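Local atomic coordinates of transcriptional regulator (Enterococcus faecalis, PDB entry 3QFI), a protein that belongs to the LytR-CpsA-Psr family and has an alpha/beta fold built around a mixed beta-sheet. Residues 16-22 against 215-220; 55-59 against 222-228. All coordinates share one frame; numbering follows the deposited sequence.

In the fold
Both interactions bring the stretch after helix 210-216 back against much earlier parts of the chain. Interaction 1 comes first on both sides: 16-22 leads into strand 22-28, while its partner segment, 215-220, is the end of that helix and the turn after it. Interaction 2 pairs strand 56-62 with strand 227-230, an outermost strand of the mixed sheet within this chain. Their segments alternate along the sequence, and their centres are about 13 Å apart. The side chains of I216 and F224 touch between them. Strand 44-51 is shared: I50 meets F22 and Y220 in interaction 1 and S57, A223 and F224 in interaction 2. Residues 215-228 thus run from the segment before strand 22-28 to the sheet edge.

Interaction 1: residues 16-22 against 215-220; sequences IDAQEPF and DIQSKY
F22 turns the edge of its ring toward one face of Y220, in an offset edge-to-face pair with planes at 74°. This is the tightly packed side. F22 CE2 also lies 3.8 Å from I216 CD1. The same methyl meets I16 CG2 at 3.5 Å. I16 CG2 stands anti to its own backbone N, and this branch reaches both I216 and the CB of D215. I50 of strand 44-51 adds to the packing round F22 and Y220.

The looser side is polar and nearer solvent. D17 is exposed, and it is its backbone carbonyl that is used. K219 NZ donates to D17 O at 2.8 Å, from above the carbonyl plane. The K219 chain bends at chi3 (43°) and chi4 (57°), which curls the amine back to that carbonyl. Q19 NE2 gives a weak bond to K219 O at 3.1 Å.

The carbonyl of D17 belongs to the type I turn from I16 to Q19, formed just before strand 22-28. The K219 amine is thus held by the main chain of the turn and not by the carboxylate of D17 or D215. Those two acids come within 4.5 Å (OD2 of D17 to OD1 of D215), which would if anything disfavour both being charged.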
ATOM      1  N   ILE A  16      19.610  -1.297  -6.674  1.00 22.61           N
ATOM      2  CA  ILE A  16      18.706  -1.290  -7.824  1.00 31.49           C
ATOM      3  C   ILE A  16      19.429  -1.547  -9.124  1.00 30.96           C
ATOM      4  O   ILE A  16      18.873  -2.135 -10.061  1.00 21.84           O
ATOM      5  CB  ILE A  16      17.966   0.043  -7.943  1.00 36.52           C
ATOM      6  CG1 ILE A  16      17.021   0.199  -6.752  1.00 38.52           C
ATOM      7  CG2 ILE A  16      17.172   0.084  -9.238  1.00 37.14           C
ATOM      8  CD1 ILE A  16      16.242   1.488  -6.763  1.00 58.24           C
ATOM      9  N   ASP A  17      20.672  -1.079  -9.180  1.00 30.42           N
ATOM     10  CA  ASP A  17      21.502  -1.258 -10.350  1.00 20.24           C
ATOM     11  C   ASP A  17      21.667  -2.761 -10.611  1.00 16.52           C
ATOM     12  O   ASP A  17      21.587  -3.202 -11.755  1.00 24.28           O
ATOM     13  CB  ASP A  17      22.847  -0.563 -10.115  1.00 16.14           C
ATOM     14  CG  ASP A  17      23.793  -0.711 -11.277  1.00 12.97           C
ATOM     15  OD1 ASP A  17      24.499  -1.746 -11.338  1.00 21.63           O
ATOM     16  OD2 ASP A  17      23.827   0.205 -12.131  1.00 19.82           O
ATOM     17  N   ALA A  18      21.866  -3.554  -9.563  1.00  6.90           N
ATOM     18  CA  ALA A  18      22.020  -5.002  -9.745  1.00 11.87           C
ATOM     19  C   ALA A  18      20.669  -5.743  -9.753  1.00  7.74           C
ATOM     20  O   ALA A  18      20.613  -6.963  -9.587  1.00  8.71           O
ATOM     21  CB  ALA A  18      22.929  -5.572  -8.654  1.00  4.34           C
ATOM     22  N   GLN A  19      19.598  -4.992  -9.980  1.00 14.30           N
ATOM     23  CA  GLN A  19      18.244  -5.529 -10.005  1.00 18.16           C
ATOM     24  C   GLN A  19      18.045  -6.437  -8.797  1.00 15.02           C
ATOM     25  O   GLN A  19      17.639  -7.602  -8.884  1.00 13.59           O
ATOM     26  CB  GLN A  19      17.961  -6.285 -11.306  1.00 19.04           C
ATOM     27  CG  GLN A  19      18.580  -7.661 -11.390  1.00 20.27           C
ATOM     28  CD  GLN A  19      17.775  -8.608 -12.265  1.00 23.56           C
ATOM     29  OE1 GLN A  19      17.959  -9.826 -12.202  1.00 27.78           O
ATOM     30  NE2 GLN A  19      16.883  -8.052 -13.094  1.00  5.67           N
ATOM     31  N   GLU A  20      18.365  -5.873  -7.650  1.00 20.17           N
ATOM     32  CA  GLU A  20      18.223  -6.576  -6.403  1.00 27.32           C
ATOM     33  C   GLU A  20      16.782  -6.280  -6.002  1.00 27.59           C
ATOM     34  O   GLU A  20      16.285  -5.166  -6.196  1.00 31.29           O
ATOM     35  CB  GLU A  20      19.226  -6.001  -5.413  1.00 21.00           C
ATOM     36  CG  GLU A  20      19.417  -6.769  -4.144  1.00 34.50           C
ATOM     37  CD  GLU A  20      20.654  -6.290  -3.397  1.00 42.13           C
ATOM     38  OE1 GLU A  20      21.773  -6.568  -3.881  1.00 42.53           O
ATOM     39  OE2 GLU A  20      20.511  -5.621  -2.348  1.00 40.91           O
ATOM     40  N   PRO A  21      16.077  -7.289  -5.486  1.00 29.42           N
ATOM     41  CA  PRO A  21      14.678  -7.162  -5.051  1.00 25.97           C
ATOM     42  C   PRO A  21      14.543  -6.016  -4.062  1.00 24.10           C
ATOM     43  O   PRO A  21      15.350  -5.884  -3.145  1.00 28.65           O
ATOM     44  CB  PRO A  21      14.395  -8.508  -4.394  1.00 26.64           C
ATOM     45  CG  PRO A  21      15.309  -9.449  -5.166  1.00 35.49           C
ATOM     46  CD  PRO A  21      16.586  -8.651  -5.252  1.00 25.09           C
ATOM     47  N   PHE A  22      13.535  -5.179  -4.231  1.00 17.07           N
ATOM     48  CA  PHE A  22      13.396  -4.079  -3.297  1.00 15.33           C
ATOM     49  C   PHE A  22      11.927  -3.862  -2.960  1.00 15.34           C
ATOM     50  O   PHE A  22      11.037  -4.452  -3.585  1.00  9.93           O
ATOM     51  CB  PHE A  22      14.041  -2.816  -3.877  1.00 10.69           C
ATOM     52  CG  PHE A  22      13.282  -2.228  -5.005  1.00  5.39           C
ATOM     53  CD1 PHE A  22      12.300  -1.283  -4.771  1.00  8.66           C
ATOM     54  CD2 PHE A  22      13.519  -2.643  -6.300  1.00  7.44           C
ATOM     55  CE1 PHE A  22      11.551  -0.745  -5.821  1.00  1.00           C
ATOM     56  CE2 PHE A  22      12.781  -2.116  -7.363  1.00  5.62           C
ATOM     57  CZ  PHE A  22      11.791  -1.161  -7.113  1.00  5.25           C
ATOM     58  N   ASP A 215      16.229   2.830 -14.149  1.00 28.97           N
ATOM     59  CA  ASP A 215      16.790   1.513 -13.841  1.00 27.46           C
ATOM     60  C   ASP A 215      15.673   0.487 -13.707  1.00 27.99           C
ATOM     61  O   ASP A 215      15.849  -0.687 -14.040  1.00 20.96           O
ATOM     62  CB  ASP A 215      17.584   1.545 -12.530  1.00 28.65           C
ATOM     63  CG  ASP A 215      19.021   2.001 -12.720  1.00 35.95           C
ATOM     64  OD1 ASP A 215      19.771   2.007 -11.720  1.00 34.32           O
ATOM     65  OD2 ASP A 215      19.401   2.348 -13.856  1.00 43.14           O
ATOM     66  N   ILE A 216      14.528   0.939 -13.204  1.00 28.56           N
ATOM     67  CA  ILE A 216      13.376   0.069 -13.018  1.00 23.73           C
ATOM     68  C   ILE A 216      12.704  -0.230 -14.354  1.00 28.91           C
ATOM     69  O   ILE A 216      12.365  -1.375 -14.630  1.00 33.74           O
ATOM     70  CB  ILE A 216      12.319   0.712 -12.085  1.00 24.01           C
ATOM     71  CG1 ILE A 216      12.988   1.318 -10.846  1.00  6.73           C
ATOM     72  CG2 ILE A 216      11.287  -0.333 -11.676  1.00 12.61           C
ATOM     73  CD1 ILE A 216      13.783   0.345 -10.014  1.00 38.62           C
ATOM     74  N   GLN A 217      12.523   0.803 -15.177  1.00 39.92           N
ATOM     75  CA  GLN A 217      11.879   0.659 -16.488  1.00 50.40           C
ATOM     76  C   GLN A 217      12.804   0.038 -17.549  1.00 47.37           C
ATOM     77  O   GLN A 217      12.726   0.385 -18.730  1.00 51.90           O
ATOM     78  CB  GLN A 217      11.366   2.028 -16.997  1.00 58.95           C
ATOM     79  CG  GLN A 217      10.317   2.728 -16.099  1.00 64.45           C
ATOM     80  CD  GLN A 217       9.718   4.004 -16.726  1.00 61.49           C
ATOM     81  OE1 GLN A 217      10.445   4.918 -17.131  1.00 62.81           O
ATOM     82  NE2 GLN A 217       8.388   4.069 -16.785  1.00 50.92           N
ATOM     83  N   SER A 218      13.673  -0.878 -17.136  1.00 39.39           N
ATOM     84  CA  SER A 218      14.592  -1.516 -18.072  1.00 34.37           C
ATOM     85  C   SER A 218      15.224  -2.748 -17.458  1.00 34.52           C
ATOM     86  O   SER A 218      15.977  -3.467 -18.115  1.00 36.72           O
ATOM     87  CB  SER A 218      15.708  -0.548 -18.458  1.00 35.20           C
ATOM     88  OG  SER A 218      16.472  -0.187 -17.321  1.00 45.16           O
ATOM     89  N   LYS A 219      14.913  -3.001 -16.197  1.00 28.67           N
ATOM     90  CA  LYS A 219      15.508  -4.131 -15.514  1.00 22.49           C
ATOM     91  C   LYS A 219      14.556  -4.873 -14.597  1.00 24.48           C
ATOM     92  O   LYS A 219      14.886  -5.939 -14.082  1.00 26.97           O
ATOM     93  CB  LYS A 219      16.702  -3.631 -14.721  1.00 23.02           C
ATOM     94  CG  LYS A 219      17.843  -3.145 -15.589  1.00  9.79           C
ATOM     95  CD  LYS A 219      18.781  -2.235 -14.822  1.00 24.26           C
ATOM     96  CE  LYS A 219      19.059  -2.779 -13.432  1.00 31.38           C
ATOM     97  NZ  LYS A 219      19.614  -4.156 -13.512  1.00 32.03           N
ATOM     98  N   TYR A 220      13.374  -4.301 -14.406  1.00 22.01           N
ATOM     99  CA  TYR A 220      12.363  -4.870 -13.536  1.00 20.89           C
ATOM    100  C   TYR A 220      11.053  -5.058 -14.276  1.00 14.46           C
ATOM    101  O   TYR A 220      10.021  -5.323 -13.664  1.00  8.79           O
ATOM    102  CB  TYR A 220      12.139  -3.954 -12.324  1.00 17.14           C
ATOM    103  CG  TYR A 220      13.265  -3.952 -11.322  1.00 17.25           C
ATOM    104  CD1 TYR A 220      14.456  -3.254 -11.564  1.00 14.51           C
ATOM    105  CD2 TYR A 220      13.158  -4.681 -10.133  1.00 13.55           C
ATOM    106  CE1 TYR A 220      15.513  -3.283 -10.642  1.00  4.63           C
ATOM    107  CE2 TYR A 220      14.207  -4.720  -9.214  1.00 12.06           C
ATOM    108  CZ  TYR A 220      15.381  -4.016  -9.477  1.00  9.44           C
ATOM    109  OH  TYR A 220      16.418  -4.041  -8.570  1.00  8.29           O
TER

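Interaction 2: residues 55-59 against 222-228; sequences NKSTM and SAFKTID
N55 begins the contact beside S222, in the short 3-10 segment 222-223, with its CB 3.7 Å from S222 O. N55 and K56 both face N51 and form a G1 beta bulge at the start of the strand.

K56 follows. Its CG is anti to the backbone N (chi1 -173°) and lies 3.2 Å from T226 O. Farther out, its chain runs alongside D228 and points the same way, with CD near D228 CB. The amine goes to E54 in a salt bridge, while the D228 carboxylate stays farther off.

S57 is gripped by three bonds to this partner segment. Its N donates to T226 O at 3.0 Å, and its O accepts from D228 N. Its hydroxyl donates to A223 O at 3.2 Å, from above the carbonyl plane. The side chain thus ties the 3-10 segment to the strand, and the F224 ring borders OG.

T58 pairs with D228 in parallel register. Its CA-H points at D228 O, with CA and O 3.3 Å apart. M59 N then donates to the same carbonyl at 2.9 Å. The M59 chain crosses I227, and both CG and SD rest against I227 CG2 at 3.8 Å.

S57 and I227 lie on one face of the sheet, T58 and D228 on the other. Helix 166-184 packs on the S57 side, where V177 meets M59, V181 meets F224, and E178 and R182 meet I227. Helix 249-262 reaches the T58 side through Q262, which touches K56 and T58. Strand 44-51 flanks strand 56-62 on its other edge.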
ATOM      1  N   ASN A  55       9.885 -13.007 -11.021  1.00 18.52           N
ATOM      2  CA  ASN A  55       9.006 -12.277 -11.913  1.00 22.31           C
ATOM      3  C   ASN A  55       7.660 -11.975 -11.277  1.00 28.06           C
ATOM      4  O   ASN A  55       6.629 -12.398 -11.795  1.00 30.89           O
ATOM      5  CB  ASN A  55       8.795 -13.085 -13.193  1.00 23.60           C
ATOM      6  CG  ASN A  55      10.097 -13.440 -13.872  1.00 23.35           C
ATOM      7  OD1 ASN A  55      10.879 -12.564 -14.246  1.00 28.56           O
ATOM      8  ND2 ASN A  55      10.345 -14.732 -14.028  1.00 22.47           N
ATOM      9  N   LYS A  56       7.657 -11.232 -10.170  1.00 25.67           N
ATOM     10  CA  LYS A  56       6.401 -10.910  -9.488  1.00 23.43           C
ATOM     11  C   LYS A  56       6.514  -9.737  -8.495  1.00 21.58           C
ATOM     12  O   LYS A  56       7.605  -9.404  -8.021  1.00 16.06           O
ATOM     13  CB  LYS A  56       5.889 -12.171  -8.769  1.00 23.76           C
ATOM     14  CG  LYS A  56       4.498 -12.048  -8.144  1.00 46.32           C
ATOM     15  CD  LYS A  56       3.841 -13.417  -7.848  1.00 53.08           C
ATOM     16  CE  LYS A  56       4.327 -14.057  -6.552  1.00 55.00           C
ATOM     17  NZ  LYS A  56       5.798 -14.259  -6.532  1.00 53.36           N
ATOM     18  N   SER A  57       5.373  -9.107  -8.214  1.00 19.80           N
ATOM     19  CA  SER A  57       5.283  -8.000  -7.264  1.00 15.69           C
ATOM     20  C   SER A  57       4.085  -8.273  -6.380  1.00 15.53           C
ATOM     21  O   SER A  57       3.030  -8.678  -6.863  1.00 18.60           O
ATOM     22  CB  SER A  57       5.094  -6.644  -7.957  1.00 15.54           C
ATOM     23  OG  SER A  57       6.300  -6.185  -8.534  1.00 23.88           O
ATOM     24  N   THR A  58       4.257  -8.033  -5.088  1.00 18.12           N
ATOM     25  CA  THR A  58       3.217  -8.288  -4.111  1.00 13.76           C
ATOM     26  C   THR A  58       2.794  -6.994  -3.429  1.00 23.08           C
ATOM     27  O   THR A  58       3.599  -6.330  -2.762  1.00 34.38           O
ATOM     28  CB  THR A  58       3.738  -9.265  -3.056  1.00 16.44           C
ATOM     29  OG1 THR A  58       4.493 -10.298  -3.702  1.00 17.98           O
ATOM     30  CG2 THR A  58       2.603  -9.887  -2.285  1.00 15.81           C
ATOM     31  N   MET A  59       1.525  -6.643  -3.620  1.00 20.64           N
ATOM     32  CA  MET A  59       0.928  -5.448  -3.036  1.00 15.72           C
ATOM     33  C   MET A  59       0.394  -5.847  -1.675  1.00 15.90           C
ATOM     34  O   MET A  59       0.021  -6.998  -1.452  1.00 13.78           O
ATOM     35  CB  MET A  59      -0.218  -4.934  -3.909  1.00  7.94           C
ATOM     36  CG  MET A  59       0.202  -4.487  -5.302  1.00 17.37           C
ATOM     37  SD  MET A  59      -1.231  -3.964  -6.301  1.00 12.34           S
ATOM     38  CE  MET A  59      -0.841  -2.245  -6.580  1.00 23.53           C
ATOM     39  N   SER A 222      10.123  -7.444 -16.056  1.00 15.31           N
ATOM     40  CA  SER A 222       9.670  -8.800 -15.839  1.00 17.40           C
ATOM     41  C   SER A 222       9.011  -8.929 -14.474  1.00 24.97           C
ATOM     42  O   SER A 222       8.037  -9.685 -14.298  1.00 29.96           O
ATOM     43  CB  SER A 222      10.848  -9.763 -15.920  1.00 16.06           C
ATOM     44  OG  SER A 222      11.704  -9.608 -14.803  1.00 27.15           O
ATOM     45  N   ALA A 223       9.551  -8.194 -13.505  1.00 30.06           N
ATOM     46  CA  ALA A 223       9.044  -8.215 -12.134  1.00 24.90           C
ATOM     47  C   ALA A 223       7.572  -7.815 -12.043  1.00 21.82           C
ATOM     48  O   ALA A 223       6.903  -8.113 -11.055  1.00 25.33           O
ATOM     49  CB  ALA A 223       9.893  -7.296 -11.262  1.00 24.29           C
ATOM     50  N   PHE A 224       7.073  -7.141 -13.075  1.00 23.75           N
ATOM     51  CA  PHE A 224       5.675  -6.720 -13.099  1.00 28.35           C
ATOM     52  C   PHE A 224       4.830  -7.609 -14.010  1.00 36.78           C
ATOM     53  O   PHE A 224       3.687  -7.276 -14.334  1.00 47.39           O
ATOM     54  CB  PHE A 224       5.555  -5.252 -13.528  1.00 23.50           C
ATOM     55  CG  PHE A 224       6.201  -4.301 -12.561  1.00 29.84           C
ATOM     56  CD1 PHE A 224       7.499  -3.848 -12.771  1.00 33.76           C
ATOM     57  CD2 PHE A 224       5.550  -3.941 -11.384  1.00 30.56           C
ATOM     58  CE1 PHE A 224       8.145  -3.059 -11.818  1.00 32.38           C
ATOM     59  CE2 PHE A 224       6.183  -3.155 -10.426  1.00 26.48           C
ATOM     60  CZ  PHE A 224       7.487  -2.712 -10.643  1.00 23.12           C
ATOM     61  N   LYS A 225       5.389  -8.745 -14.422  1.00 40.77           N
ATOM     62  CA  LYS A 225       4.647  -9.664 -15.279  1.00 42.34           C
ATOM     63  C   LYS A 225       3.442 -10.194 -14.525  1.00 45.17           C
ATOM     64  O   LYS A 225       2.439 -10.567 -15.126  1.00 48.40           O
ATOM     65  CB  LYS A 225       5.527 -10.845 -15.722  1.00 34.01           C
ATOM     66  CG  LYS A 225       6.473 -10.542 -16.881  1.00 29.54           C
ATOM     67  CD  LYS A 225       7.222 -11.790 -17.330  1.00 22.20           C
ATOM     68  CE  LYS A 225       8.060 -11.533 -18.583  1.00 34.84           C
ATOM     69  NZ  LYS A 225       8.665 -12.793 -19.138  1.00 29.42           N
ATOM     70  N   THR A 226       3.547 -10.221 -13.202  1.00 43.84           N
ATOM     71  CA  THR A 226       2.471 -10.727 -12.365  1.00 32.55           C
ATOM     72  C   THR A 226       2.453  -9.948 -11.060  1.00 30.53           C
ATOM     73  O   THR A 226       3.435  -9.951 -10.315  1.00 29.90           O
ATOM     74  CB  THR A 226       2.685 -12.220 -12.031  1.00 39.78           C
ATOM     75  OG1 THR A 226       3.061 -12.930 -13.220  1.00 39.80           O
ATOM     76  CG2 THR A 226       1.406 -12.823 -11.462  1.00 50.20           C
ATOM     77  N   ILE A 227       1.338  -9.281 -10.794  1.00 22.56           N
ATOM     78  CA  ILE A 227       1.174  -8.500  -9.579  1.00 20.70           C
ATOM     79  C   ILE A 227       0.247  -9.252  -8.616  1.00 27.07           C
ATOM     80  O   ILE A 227      -0.965  -9.247  -8.801  1.00 26.80           O
ATOM     81  CB  ILE A 227       0.546  -7.132  -9.902  1.00 26.46           C
ATOM     82  CG1 ILE A 227       1.193  -6.528 -11.158  1.00 19.18           C
ATOM     83  CG2 ILE A 227       0.699  -6.200  -8.709  1.00 37.85           C
ATOM     84  CD1 ILE A 227       2.684  -6.339 -11.083  1.00 17.01           C
ATOM     85  N   ASP A 228       0.810  -9.898  -7.596  1.00 27.72           N
ATOM     86  CA  ASP A 228       0.007 -10.654  -6.624  1.00 35.16           C
ATOM     87  C   ASP A 228      -0.390  -9.770  -5.425  1.00 33.03           C
ATOM     88  O   ASP A 228       0.182  -8.698  -5.219  1.00 32.99           O
ATOM     89  CB  ASP A 228       0.799 -11.874  -6.127  1.00 43.65           C
ATOM     90  CG  ASP A 228      -0.085 -12.939  -5.489  1.00 48.13           C
ATOM     91  OD1 ASP A 228       0.414 -13.667  -4.604  1.00 61.01           O
ATOM     92  OD2 ASP A 228      -1.268 -13.069  -5.880  1.00 47.87           O
TER